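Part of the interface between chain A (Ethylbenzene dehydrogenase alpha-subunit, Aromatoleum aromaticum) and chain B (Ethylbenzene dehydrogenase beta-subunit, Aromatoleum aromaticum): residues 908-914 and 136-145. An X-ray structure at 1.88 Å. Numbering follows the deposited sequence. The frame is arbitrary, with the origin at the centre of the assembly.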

# COMPACT_ATOMS: atom_id res chain seq x y z
N ALA A 908 -10.19 -10.76 -13.20
CA ALA A 908 -11.21 -9.95 -12.51
C ALA A 908 -12.16 -9.36 -13.56
O ALA A 908 -11.72 -8.98 -14.62
CB ALA A 908 -10.56 -8.87 -11.69
N PRO A 909 -13.46 -9.27 -13.26
CA PRO A 909 -14.37 -8.56 -14.16
C PRO A 909 -14.14 -7.05 -14.21
O PRO A 909 -14.70 -6.38 -15.06
CB PRO A 909 -15.75 -8.87 -13.61
CG PRO A 909 -15.57 -9.41 -12.29
CD PRO A 909 -14.15 -9.87 -12.12
N ASN A 910 -13.38 -6.52 -13.26
CA ASN A 910 -13.24 -5.08 -13.17
C ASN A 910 -12.14 -4.53 -14.06
O ASN A 910 -11.97 -3.34 -14.10
CB ASN A 910 -13.03 -4.62 -11.73
CG ASN A 910 -11.85 -5.29 -11.06
OD1 ASN A 910 -10.81 -5.47 -11.67
ND2 ASN A 910 -12.02 -5.68 -9.82
N VAL A 911 -11.41 -5.40 -14.73
CA VAL A 911 -10.42 -4.96 -15.73
C VAL A 911 -11.12 -4.71 -17.04
O VAL A 911 -11.94 -5.53 -17.50
CB VAL A 911 -9.34 -6.03 -15.92
CG1 VAL A 911 -8.33 -5.59 -17.01
CG2 VAL A 911 -8.64 -6.28 -14.60
N GLN A 912 -10.82 -3.61 -17.70
CA GLN A 912 -11.45 -3.36 -18.99
C GLN A 912 -10.99 -4.40 -19.99
O GLN A 912 -9.79 -4.76 -20.02
CB GLN A 912 -11.11 -1.95 -19.47
CG GLN A 912 -11.81 -1.61 -20.74
CD GLN A 912 -11.62 -0.15 -21.15
OE1 GLN A 912 -11.42 0.12 -22.31
NE2 GLN A 912 -11.71 0.77 -20.20
N PRO A 913 -11.90 -4.90 -20.84
CA PRO A 913 -11.41 -5.76 -21.91
C PRO A 913 -10.25 -5.16 -22.71
O PRO A 913 -10.33 -4.00 -23.14
CB PRO A 913 -12.63 -5.89 -22.84
CG PRO A 913 -13.80 -5.88 -21.86
CD PRO A 913 -13.38 -4.78 -20.88
N LYS A 914 -9.21 -5.97 -22.90
CA LYS A 914 -7.99 -5.60 -23.65
C LYS A 914 -7.14 -4.58 -22.92
O LYS A 914 -6.20 -4.05 -23.47
CB LYS A 914 -8.30 -5.16 -25.08
CG LYS A 914 -9.13 -6.19 -25.91
CD LYS A 914 -8.67 -7.64 -25.77
CE LYS A 914 -9.67 -8.63 -26.47
NZ LYS A 914 -11.00 -8.68 -25.72
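Chain B (136-145) GGKWPNPFFF

How does chain B fold where it meets chain A? Its stretch doubles back as a hairpin: Gly136(B) N to Phe143(B) O and Phe143(B) N to Gly136(B) O are hydrogen bonds of 2.9 Å, and Asn141(B) N bonds Lys138(B) O at 2.8 Å across a bend containing the cis peptide before Pro140(B). Chain A answers with a type I turn, Ala908(A) to Val911(A).

What holds the Trp139(B) ring? Its residue has the largest covered area of the two stretches, 110 Å². CA-to-CB points toward chain A, and with chi1 at -172° (t) and chi2 at -93° one ring face lies against Gln912(A) and Pro913(A). Pro913(A) CD sits 3.4 Å from the centroid of the five-membered ring and Gln912(A) CA 3.9 Å from that of the six-membered ring, both CH-pi contacts. Pro909(A) O meets the ring edge, 3.4 Å from Trp139(B) CE3.

What fills the turn's side of the contact? Pro909(A) points toward chain B, its CB 3.3 Å from Gly137(B) O and 4.0 Å from Pro142(B) CB. Gly137(B) has positive phi, which favours glycine.

Where does Asn910(A) go? Its CA packs 3.5 Å from Pro142(B) CB, while chi1 of 56° (p) leaves ND2 3.7 Å from Phe144(B) CD2. No direct hydrogen bond joins the stretches; water 1 accepts a weak one from Asn910(A) ND2 (3.3 Å) and can donate to Gly136(B) O (3.1 Å).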

# COMPACT_ATOMS: atom_id res chain seq x y z
N GLY B 136 -16.89 -9.44 -8.25
CA GLY B 136 -17.93 -10.06 -9.05
C GLY B 136 -18.46 -9.12 -10.10
O GLY B 136 -17.85 -8.06 -10.38
N GLY B 137 -19.53 -9.57 -10.72
CA GLY B 137 -20.25 -8.83 -11.75
C GLY B 137 -19.64 -9.16 -13.08
O GLY B 137 -18.79 -10.06 -13.18
N LYS B 138 -20.07 -8.42 -14.08
CA LYS B 138 -19.66 -8.63 -15.45
C LYS B 138 -19.46 -7.23 -16.02
O LYS B 138 -20.29 -6.35 -15.79
CB LYS B 138 -20.76 -9.36 -16.23
CG LYS B 138 -20.22 -9.86 -17.57
CD LYS B 138 -21.27 -10.50 -18.48
CE LYS B 138 -20.85 -10.31 -19.93
NZ LYS B 138 -21.75 -11.04 -20.89
N TRP B 139 -18.36 -7.05 -16.74
CA TRP B 139 -18.10 -5.81 -17.46
C TRP B 139 -19.26 -5.42 -18.34
O TRP B 139 -19.77 -6.26 -19.09
CB TRP B 139 -16.85 -5.98 -18.32
CG TRP B 139 -16.45 -4.66 -18.90
CD1 TRP B 139 -16.79 -4.16 -20.09
CD2 TRP B 139 -15.71 -3.65 -18.22
NE1 TRP B 139 -16.28 -2.90 -20.24
CE2 TRP B 139 -15.62 -2.56 -19.08
CE3 TRP B 139 -15.11 -3.59 -16.98
CZ2 TRP B 139 -14.92 -1.40 -18.74
CZ3 TRP B 139 -14.42 -2.42 -16.62
CH2 TRP B 139 -14.36 -1.34 -17.50
N PRO B 140 -19.68 -4.12 -18.33
CA PRO B 140 -19.13 -2.91 -17.70
C PRO B 140 -19.65 -2.59 -16.30
O PRO B 140 -19.52 -1.44 -15.83
CB PRO B 140 -19.56 -1.82 -18.68
CG PRO B 140 -20.90 -2.28 -19.15
CD PRO B 140 -20.83 -3.79 -19.20
N ASN B 141 -20.25 -3.60 -15.67
CA ASN B 141 -20.79 -3.52 -14.33
C ASN B 141 -20.14 -4.46 -13.33
O ASN B 141 -20.83 -5.14 -12.57
CB ASN B 141 -22.30 -3.81 -14.34
CG ASN B 141 -23.09 -2.72 -15.02
OD1 ASN B 141 -22.95 -1.57 -14.65
ND2 ASN B 141 -23.86 -3.08 -16.07
N PRO B 142 -18.80 -4.45 -13.25
CA PRO B 142 -18.17 -5.23 -12.20
C PRO B 142 -18.53 -4.58 -10.85
O PRO B 142 -18.86 -3.41 -10.79
CB PRO B 142 -16.67 -5.09 -12.53
CG PRO B 142 -16.57 -3.73 -13.14
CD PRO B 142 -17.82 -3.63 -13.99
N PHE B 143 -18.55 -5.34 -9.77
CA PHE B 143 -18.67 -4.73 -8.46
C PHE B 143 -17.86 -5.48 -7.42
O PHE B 143 -17.60 -6.68 -7.55
CB PHE B 143 -20.11 -4.66 -8.06
CG PHE B 143 -20.72 -5.98 -7.86
CD1 PHE B 143 -21.28 -6.68 -8.92
CD2 PHE B 143 -20.70 -6.56 -6.61
CE1 PHE B 143 -21.86 -7.91 -8.73
CE2 PHE B 143 -21.30 -7.83 -6.43
CZ PHE B 143 -21.83 -8.49 -7.48
N PHE B 144 -17.41 -4.73 -6.42
CA PHE B 144 -16.68 -5.29 -5.31
C PHE B 144 -16.60 -4.17 -4.28
O PHE B 144 -16.77 -2.99 -4.60
CB PHE B 144 -15.26 -5.70 -5.71
CG PHE B 144 -14.38 -4.53 -6.03
CD1 PHE B 144 -13.62 -3.94 -5.05
CD2 PHE B 144 -14.29 -4.01 -7.35
CE1 PHE B 144 -12.83 -2.80 -5.34
CE2 PHE B 144 -13.50 -2.92 -7.62
CZ PHE B 144 -12.77 -2.31 -6.60
N PHE B 145 -16.33 -4.59 -3.05
CA PHE B 145 -16.05 -3.72 -1.92
C PHE B 145 -15.19 -4.56 -0.99
O PHE B 145 -15.02 -5.75 -1.24
CB PHE B 145 -17.35 -3.24 -1.24
CG PHE B 145 -18.25 -4.32 -0.79
CD1 PHE B 145 -19.24 -4.81 -1.63
CD2 PHE B 145 -18.14 -4.88 0.48
CE1 PHE B 145 -20.10 -5.79 -1.24
CE2 PHE B 145 -18.98 -5.88 0.88
CZ PHE B 145 -20.00 -6.34 0.02
O HOH W 1 -15.15 -6.78 -9.74